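Sepf-like protein (Archaeoglobus fulgidus, PDB 3ZIE) probably takes part in cell division, as does its bacterial namesake SepF, a membrane anchor for the Z ring. Local coordinates at residues R4-T9 against P15-E20; A32-K35 against L39-D42; R49-D54 against V67-T72. The protein carries 1 engineered substitution. All coordinates share one frame; numbering follows the deposited sequence.

Interaction 1 of 3, residues R4-T9 against P15-E20; sequences RVAEVT and PEIKRE
Arg-4 reaches from strand 4-7 to two glutamates on helix 15-20, with the strand and helix segments running antiparallel (166°), their axes 10.1 Å apart at closest. The arginine chain is stretched from CG to NE, CG lying anti to the backbone N (chi1 -162°), and this carries NH1 across to the helix. Arg-4 NH1 gives a hydrogen bond of 2.7 Å to OE2 of Glu-20, which enters at the guanidinium edge, close to its plane, and accepts the bond with its anti lone pair; the two flat groups are turned 79° apart. A weak, bent bond of 3.2 Å joins Arg-4 NH1 to Glu-16 OE2 as well. Glu-16 extends the chain of ion pairs, because its OE1 accepts from Arg-19 NH1 at 2.8 Å, and a four-residue salt-bridge network results. Arg-4 NE also bonds to the backbone O of Asn-79 in the second subunit, while Tyr-2 OH is a further partner of Glu-20 OE2. With an alanine here, the two glutamates would probably be left as close negative charges without their shared mate, and a polar link to the second subunit would be lost.

Further along, Ala-6 sets its CB against the end of Ile-17, 3.8 Å from CD1. Val-8 follows with CG2 at 4.1 Å from Ile-17 CD1, the two side chains crossing at about a right angle. One isoleucine tip thus serves both Ala-6 and Val-8 beside the ionic cluster, an arrangement characteristic of the first half of a beta-alpha-beta unit, here strand 2-7, helix 14-22 and strand 26-30.

Interaction 2 of 3, residues A32-K35 against L39-D42; sequences AFIK and LTLD
Ile-34 and Leu-41 bring together the two ends of a beta-alpha connection: a short 3-10 turn, 32-34, follows strand 26-30, and the chain then reverses into helix 38-55. The turn is held by a weak backbone bond from Lys-35 N to Ala-32 O, and Ile-34, at its end, faces the early turns of the helix that follows.

Followed outward, the side chain of Ile-34 is seen to divide its work. Ile-34 CB itself stands back, 4.5 Å from Thr-40 CG2, and points its two branches at different residues of the helix. The short branch, CG2 of Ile-34, meets Thr-40 CG2 at 4.2 Å, and the two side chains cross at about a right angle. The long branch starts from the crowded position, CG1 lying between the backbone N and the carbonyl carbon (chi1 59°). CG1 of Ile-34 passes Leu-41 CD1 at 4.3 Å. The branch then extends, so that CD1 of Ile-34 ends beside the helix backbone, 3.9 Å from Leu-41 CA. From there it also approaches the CD1 methyl of Leu-41.

Thr-40 has its methyl, rather than its hydroxyl, facing the isoleucine; OG1 is occupied by a weak hydrogen bond to Asp-37 OD2. Lys-35 takes the outer edge, sending its amine off to a salt bridge with Glu-64, while its backbone O lies 4.2 Å from Leu-41 CD2. Ile-34 also packs on Val-8, in the loop just after strand 2-7. The tightest approach involves no methyl of the isoleucine: Ile-34 O lies 3.5 Å from Leu-41 CB.

Interaction 3 of 3, residues R49-D54 against V67-T72; sequences RQLAED and VIMTPT. Engineered in segment 67-72: Met-69 (natural residue Ile).
Ala-52 and Met-69 mark the place where helix 49-54 comes nearest to strand 67-70, their CA atoms 7.2 Å apart. That spacing is wide enough for a layer of side chains, and Met-69 is the strand residue that crosses it. Met-69 is an engineered residue, modelled as selenomethionine where the natural sequence has isoleucine. Its CG lies anti to the carbonyl carbon (chi1 -63°), the chain runs straight on through chi2, and a bend at the selenium (chi3 75°) brings CE against the helix.

This is the helix-on-sheet packing of an alpha/beta layered domain. Strand 66-70 is an inner strand, flanked by 26-30 and 58-62, and helix 38-55 lies over one face of the sheet. On the opposite face Ile-68 packs against Ile-3 of the second subunit.

The methyl CE of Met-69 makes the direct contact, meeting Leu-51 CD2 at 3.9 Å, with the two side chains crossing at about a right angle. Leu-51 points toward the strand with CG anti to its own backbone N, and its other neighbours include Lys-18 and Tyr-22 of helix 14-22. Ala-52 offers only its methyl, CB, 4.5 Å from Met-69 CE; CE also approaches the Ala-52 backbone N at 4.4 Å. Ile-59, on the neighbouring strand, touches both Ala-52 and Met-69.

Interactions 1 and 3 both mount a helix on the same sheet, and they meet where Ile-17 CG2 lies 3.8 Å from the selenium of Met-69; both are buried and both adjoin the second subunit. Interaction 2 lies farther from the centre of the chain, only partly buried, and no other subunit touches it. It is nonetheless joined to interaction 1 through Ile-34 and Val-8, and shares helix 38-55 with interaction 3 without touching it. Chemistry follows place: apolar contacts run through all three, but interaction 1 alone adds a salt-bridge network, set near the dimer interface. The side-chain contact of interaction 3 is apolar; interaction 2 mixes methyl packing with a backbone carbonyl, its lysine amine bridging elsewhere.

Interaction 1 of 3, residues R4-T9 against P15-E20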
loop_
_atom_site.group_PDB
_atom_site.type_symbol
_atom_site.label_atom_id
_atom_site.label_comp_id
_atom_site.label_asym_id
_atom_site.label_seq_id
_atom_site.Cartn_x
_atom_site.Cartn_y
_atom_site.Cartn_z
ATOM N N ARG B 4 4.390 -6.123 -3.478
ATOM C CA ARG B 4 3.667 -7.396 -3.343
ATOM C C ARG B 4 2.768 -7.414 -2.097
ATOM O O ARG B 4 3.138 -6.804 -1.087
ATOM C CB ARG B 4 4.664 -8.545 -3.322
ATOM C CG ARG B 4 4.051 -9.957 -3.618
ATOM C CD ARG B 4 5.143 -10.910 -4.132
ATOM N NE ARG B 4 4.602 -12.249 -4.165
ATOM C CZ ARG B 4 5.329 -13.314 -3.920
ATOM N NH1 ARG B 4 6.630 -13.178 -3.618
ATOM N NH2 ARG B 4 4.728 -14.514 -3.949
ATOM N N VAL B 5 1.625 -8.104 -2.170
ATOM C CA VAL B 5 0.655 -8.160 -1.082
ATOM C C VAL B 5 0.830 -9.493 -0.333
ATOM O O VAL B 5 0.968 -10.543 -0.993
ATOM C CB VAL B 5 -0.785 -7.928 -1.575
ATOM C CG1 VAL B 5 -1.799 -8.228 -0.473
ATOM C CG2 VAL B 5 -0.976 -6.468 -2.091
ATOM N N ALA B 6 0.929 -9.468 1.014
ATOM C CA ALA B 6 1.014 -10.747 1.798
ATOM C C ALA B 6 -0.277 -10.959 2.588
ATOM O O ALA B 6 -0.807 -10.014 3.124
ATOM C CB ALA B 6 2.206 -10.733 2.775
ATOM N N GLU B 7 -0.792 -12.196 2.612
ATOM C CA GLU B 7 -1.956 -12.565 3.429
ATOM C C GLU B 7 -1.373 -13.293 4.620
ATOM O O GLU B 7 -0.901 -14.439 4.477
ATOM C CB GLU B 7 -2.872 -13.497 2.630
ATOM C CG GLU B 7 -3.597 -12.771 1.491
ATOM C CD GLU B 7 -4.475 -11.555 1.907
ATOM O OE1 GLU B 7 -4.997 -11.468 3.041
ATOM O OE2 GLU B 7 -4.693 -10.648 1.075
ATOM N N VAL B 8 -1.242 -12.581 5.739
ATOM C CA VAL B 8 -0.466 -13.119 6.875
ATOM C C VAL B 8 -1.432 -13.932 7.741
ATOM O O VAL B 8 -2.352 -13.349 8.351
ATOM C CB VAL B 8 0.204 -11.992 7.742
ATOM C CG1 VAL B 8 0.971 -12.636 8.951
ATOM C CG2 VAL B 8 1.158 -11.167 6.879
ATOM N N THR B 9 -1.228 -15.244 7.774
ATOM C CA THR B 9 -2.103 -16.131 8.579
ATOM C C THR B 9 -1.390 -16.820 9.757
ATOM O O THR B 9 -1.996 -17.653 10.458
ATOM C CB THR B 9 -2.716 -17.230 7.688
ATOM O OG1 THR B 9 -1.675 -17.814 6.895
ATOM C CG2 THR B 9 -3.774 -16.605 6.780
ATOM N N PRO B 15 9.248 -15.375 6.410
ATOM C CA PRO B 15 10.505 -15.500 5.686
ATOM C C PRO B 15 10.397 -14.995 4.227
ATOM O O PRO B 15 11.355 -14.392 3.714
ATOM C CB PRO B 15 10.784 -17.027 5.780
ATOM C CG PRO B 15 10.064 -17.410 7.102
ATOM C CD PRO B 15 8.787 -16.690 6.898
ATOM N N GLU B 16 9.259 -15.207 3.551
ATOM C CA GLU B 16 9.119 -14.667 2.168
ATOM C C GLU B 16 8.976 -13.126 2.159
ATOM O O GLU B 16 9.419 -12.493 1.214
ATOM C CB GLU B 16 7.944 -15.313 1.381
ATOM C CG GLU B 16 7.733 -14.738 -0.062
ATOM C CD GLU B 16 8.978 -14.854 -0.965
ATOM O OE1 GLU B 16 9.785 -15.763 -0.727
ATOM O OE2 GLU B 16 9.186 -14.028 -1.876
ATOM N N ILE B 17 8.325 -12.541 3.174
ATOM C CA ILE B 17 8.270 -11.049 3.317
ATOM C C ILE B 17 9.689 -10.508 3.465
ATOM O O ILE B 17 10.091 -9.512 2.821
ATOM C CB ILE B 17 7.345 -10.650 4.456
ATOM C CG1 ILE B 17 5.881 -11.057 4.101
ATOM C CG2 ILE B 17 7.530 -9.155 4.873
ATOM C CD1 ILE B 17 4.916 -11.029 5.363
ATOM N N LYS B 18 10.484 -11.199 4.281
ATOM C CA LYS B 18 11.870 -10.754 4.486
ATOM C C LYS B 18 12.604 -10.766 3.164
ATOM O O LYS B 18 13.323 -9.806 2.841
ATOM C CB LYS B 18 12.609 -11.613 5.535
ATOM C CG LYS B 18 12.117 -11.363 6.942
ATOM C CD LYS B 18 12.759 -12.351 7.862
ATOM C CE LYS B 18 12.804 -11.797 9.274
ATOM N NZ LYS B 18 13.474 -12.828 10.179
ATOM N N ARG B 19 12.445 -11.852 2.402
ATOM C CA ARG B 19 13.122 -12.009 1.127
ATOM C C ARG B 19 12.772 -10.875 0.147
ATOM O O ARG B 19 13.664 -10.325 -0.524
ATOM C CB ARG B 19 12.806 -13.374 0.475
ATOM C CG ARG B 19 13.990 -14.325 0.370
ATOM C CD ARG B 19 13.541 -15.761 -0.103
ATOM N NE ARG B 19 13.547 -16.640 1.069
ATOM C CZ ARG B 19 12.507 -17.311 1.583
ATOM N NH1 ARG B 19 11.301 -17.330 1.005
ATOM N NH2 ARG B 19 12.728 -18.022 2.678
ATOM N N GLU B 20 11.497 -10.521 0.074
ATOM C CA GLU B 20 11.052 -9.403 -0.816
ATOM C C GLU B 20 11.644 -8.030 -0.430
ATOM O O GLU B 20 12.144 -7.293 -1.279
ATOM C CB GLU B 20 9.502 -9.367 -0.865
ATOM C CG GLU B 20 8.928 -10.569 -1.599
ATOM C CD GLU B 20 9.123 -10.452 -3.134
ATOM O OE1 GLU B 20 9.994 -9.684 -3.583
ATOM O OE2 GLU B 20 8.400 -11.129 -3.896
#

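Interaction 2 of 3, residues A32-K35 against L39-D42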
loop_
_atom_site.group_PDB
_atom_site.type_symbol
_atom_site.label_atom_id
_atom_site.label_comp_id
_atom_site.label_asym_id
_atom_site.label_seq_id
_atom_site.Cartn_x
_atom_site.Cartn_y
_atom_site.Cartn_z
ATOM N N ALA B 32 -5.316 -9.087 9.009
ATOM C CA ALA B 32 -6.693 -9.208 9.528
ATOM C C ALA B 32 -6.915 -10.512 10.250
ATOM O O ALA B 32 -7.591 -10.551 11.303
ATOM C CB ALA B 32 -7.725 -9.090 8.349
ATOM N N PHE B 33 -6.355 -11.579 9.676
ATOM C CA PHE B 33 -6.654 -12.927 10.122
ATOM C C PHE B 33 -6.158 -13.256 11.512
ATOM O O PHE B 33 -6.690 -14.189 12.173
ATOM C CB PHE B 33 -6.130 -13.992 9.140
ATOM C CG PHE B 33 -6.678 -15.380 9.421
ATOM C CD1 PHE B 33 -8.049 -15.664 9.215
ATOM C CD2 PHE B 33 -5.838 -16.402 9.950
ATOM C CE1 PHE B 33 -8.583 -16.963 9.500
ATOM C CE2 PHE B 33 -6.348 -17.695 10.212
ATOM C CZ PHE B 33 -7.717 -17.976 9.983
ATOM N N ILE B 34 -5.090 -12.557 11.917
ATOM C CA ILE B 34 -4.421 -12.861 13.169
ATOM C C ILE B 34 -4.589 -11.718 14.159
ATOM O O ILE B 34 -3.929 -11.723 15.203
ATOM C CB ILE B 34 -2.896 -13.155 12.964
ATOM C CG1 ILE B 34 -2.152 -11.954 12.325
ATOM C CG2 ILE B 34 -2.682 -14.425 12.174
ATOM C CD1 ILE B 34 -0.572 -12.023 12.333
ATOM N N LYS B 35 -5.449 -10.742 13.858
ATOM C CA LYS B 35 -5.672 -9.637 14.788
ATOM C C LYS B 35 -6.237 -10.123 16.135
ATOM O O LYS B 35 -6.056 -9.466 17.156
ATOM C CB LYS B 35 -6.565 -8.552 14.208
ATOM C CG LYS B 35 -5.783 -7.445 13.455
ATOM C CD LYS B 35 -6.641 -6.247 13.215
ATOM C CE LYS B 35 -6.710 -5.323 14.407
ATOM N NZ LYS B 35 -5.869 -4.094 14.205
ATOM N N LEU B 39 -0.966 -13.367 20.488
ATOM C CA LEU B 39 0.362 -13.880 20.672
ATOM C C LEU B 39 1.075 -14.023 19.304
ATOM O O LEU B 39 2.214 -13.575 19.119
ATOM C CB LEU B 39 0.330 -15.186 21.422
ATOM C CG LEU B 39 1.716 -15.897 21.461
ATOM C CD1 LEU B 39 2.940 -15.014 21.995
ATOM C CD2 LEU B 39 1.602 -17.227 22.276
ATOM N N THR B 40 0.373 -14.612 18.341
ATOM C CA THR B 40 0.906 -14.782 17.012
ATOM C C THR B 40 1.118 -13.384 16.394
ATOM O O THR B 40 2.159 -13.126 15.827
ATOM C CB THR B 40 -0.074 -15.567 16.161
ATOM O OG1 THR B 40 -0.175 -16.874 16.718
ATOM C CG2 THR B 40 0.388 -15.647 14.739
ATOM N N LEU B 41 0.177 -12.478 16.588
ATOM C CA LEU B 41 0.331 -11.151 15.987
ATOM C C LEU B 41 1.560 -10.378 16.514
ATOM O O LEU B 41 2.366 -9.736 15.750
ATOM C CB LEU B 41 -0.930 -10.351 16.249
ATOM C CG LEU B 41 -0.875 -8.837 16.064
ATOM C CD1 LEU B 41 -0.906 -8.555 14.591
ATOM C CD2 LEU B 41 -2.065 -8.216 16.756
ATOM N N ASP B 42 1.714 -10.433 17.827
ATOM C CA ASP B 42 2.876 -9.815 18.449
ATOM C C ASP B 42 4.191 -10.368 17.937
ATOM O O ASP B 42 5.095 -9.574 17.716
ATOM C CB ASP B 42 2.813 -9.867 19.981
ATOM C CG ASP B 42 1.709 -9.037 20.536
ATOM O OD1 ASP B 42 1.128 -8.194 19.790
ATOM O OD2 ASP B 42 1.416 -9.210 21.722
#

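Interaction 3 of 3, residues R49-D54 against V67-T72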
loop_
_atom_site.group_PDB
_atom_site.type_symbol
_atom_site.label_atom_id
_atom_site.label_comp_id
_atom_site.label_asym_id
_atom_site.label_seq_id
_atom_site.Cartn_x
_atom_site.Cartn_y
_atom_site.Cartn_z
ATOM N N ARG B 49 8.941 -5.467 12.526
ATOM C CA ARG B 49 9.616 -4.287 13.040
ATOM C C ARG B 49 11.148 -4.431 13.110
ATOM O O ARG B 49 11.905 -3.478 12.792
ATOM C CB ARG B 49 9.032 -3.888 14.407
ATOM C CG ARG B 49 7.583 -3.336 14.240
ATOM C CD ARG B 49 7.034 -2.857 15.580
ATOM N NE ARG B 49 5.576 -2.779 15.596
ATOM C CZ ARG B 49 4.853 -1.849 14.968
ATOM N NH1 ARG B 49 5.441 -0.886 14.268
ATOM N NH2 ARG B 49 3.531 -1.876 15.059
ATOM N N GLN B 50 11.615 -5.586 13.532
ATOM C CA GLN B 50 13.060 -5.856 13.525
ATOM C C GLN B 50 13.631 -5.828 12.101
ATOM O O GLN B 50 14.712 -5.282 11.873
ATOM C CB GLN B 50 13.367 -7.204 14.188
ATOM C CG GLN B 50 14.896 -7.409 14.410
ATOM C CD GLN B 50 15.542 -6.288 15.244
ATOM O OE1 GLN B 50 16.460 -5.587 14.774
ATOM N NE2 GLN B 50 15.036 -6.081 16.449
ATOM N N LEU B 51 12.910 -6.438 11.159
ATOM C CA LEU B 51 13.246 -6.344 9.723
ATOM C C LEU B 51 13.397 -4.902 9.244
ATOM O O LEU B 51 14.415 -4.571 8.631
ATOM C CB LEU B 51 12.216 -7.110 8.845
ATOM C CG LEU B 51 12.313 -7.048 7.302
ATOM C CD1 LEU B 51 13.626 -7.708 6.805
ATOM C CD2 LEU B 51 11.112 -7.808 6.753
ATOM N N ALA B 52 12.401 -4.059 9.491
ATOM C CA ALA B 52 12.505 -2.648 9.137
ATOM C C ALA B 52 13.776 -2.026 9.717
ATOM O O ALA B 52 14.464 -1.274 9.016
ATOM C CB ALA B 52 11.288 -1.836 9.560
ATOM N N GLU B 53 14.096 -2.333 10.976
ATOM C CA GLU B 53 15.314 -1.764 11.597
ATOM C C GLU B 53 16.570 -2.294 10.929
ATOM O O GLU B 53 17.551 -1.574 10.699
ATOM C CB GLU B 53 15.329 -2.040 13.113
ATOM C CG GLU B 53 15.546 -0.773 13.879
ATOM C CD GLU B 53 15.371 -0.963 15.372
ATOM O OE1 GLU B 53 16.105 -1.800 15.936
ATOM O OE2 GLU B 53 14.487 -0.272 15.977
ATOM N N ASP B 54 16.547 -3.573 10.621
ATOM C CA ASP B 54 17.687 -4.223 9.990
ATOM C C ASP B 54 18.009 -3.678 8.636
ATOM O O ASP B 54 19.171 -3.703 8.265
ATOM C CB ASP B 54 17.493 -5.731 9.832
ATOM C CG ASP B 54 17.532 -6.458 11.170
ATOM O OD1 ASP B 54 17.873 -5.844 12.202
ATOM O OD2 ASP B 54 17.178 -7.626 11.178
ATOM N N VAL B 67 -0.348 -3.496 7.140
ATOM C CA VAL B 67 0.884 -2.821 7.524
ATOM C C VAL B 67 1.686 -2.659 6.239
ATOM O O VAL B 67 1.790 -3.584 5.456
ATOM C CB VAL B 67 1.662 -3.710 8.547
ATOM C CG1 VAL B 67 2.923 -3.128 8.894
ATOM C CG2 VAL B 67 0.881 -3.752 9.860
ATOM N N ILE B 68 2.259 -1.490 6.018
ATOM C CA ILE B 68 3.056 -1.241 4.817
ATOM C C ILE B 68 4.521 -1.327 5.240
ATOM O O ILE B 68 4.934 -0.679 6.214
ATOM C CB ILE B 68 2.799 0.146 4.220
ATOM C CG1 ILE B 68 1.323 0.363 3.830
ATOM C CG2 ILE B 68 3.697 0.351 2.994
ATOM C CD1 ILE B 68 0.925 1.872 3.623
HETATM N N MSE B 69 5.297 -2.122 4.518
HETATM C CA MSE B 69 6.718 -2.272 4.815
HETATM C C MSE B 69 7.551 -1.862 3.638
HETATM O O MSE B 69 7.314 -2.340 2.512
HETATM C CB MSE B 69 6.972 -3.751 5.137
HETATM C CG MSE B 69 6.177 -4.144 6.426
HETATM SE SE MSE B 69 6.911 -5.859 6.654
HETATM C CE MSE B 69 8.660 -4.812 7.352
ATOM N N THR B 70 8.547 -1.000 3.866
ATOM C CA THR B 70 9.371 -0.535 2.730
ATOM C C THR B 70 10.833 -0.962 2.894
ATOM O O THR B 70 11.289 -1.146 4.054
ATOM C CB THR B 70 9.344 0.979 2.590
ATOM O OG1 THR B 70 9.766 1.579 3.812
ATOM C CG2 THR B 70 7.920 1.478 2.266
ATOM N N PRO B 71 11.568 -1.086 1.768
ATOM C CA PRO B 71 12.959 -1.447 1.844
ATOM C C PRO B 71 13.851 -0.216 2.024
ATOM O O PRO B 71 13.349 0.923 2.094
ATOM C CB PRO B 71 13.217 -2.055 0.450
ATOM C CG PRO B 71 12.370 -1.121 -0.457
ATOM C CD PRO B 71 11.095 -1.035 0.350
ATOM N N THR B 72 15.168 -0.435 2.064
ATOM C CA THR B 72 16.110 0.659 2.388
ATOM C C THR B 72 15.828 1.853 1.475
ATOM O O THR B 72 15.669 1.676 0.243
ATOM C CB THR B 72 17.556 0.185 2.133
ATOM O OG1 THR B 72 17.751 -1.078 2.776
ATOM C CG2 THR B 72 18.634 1.219 2.658
#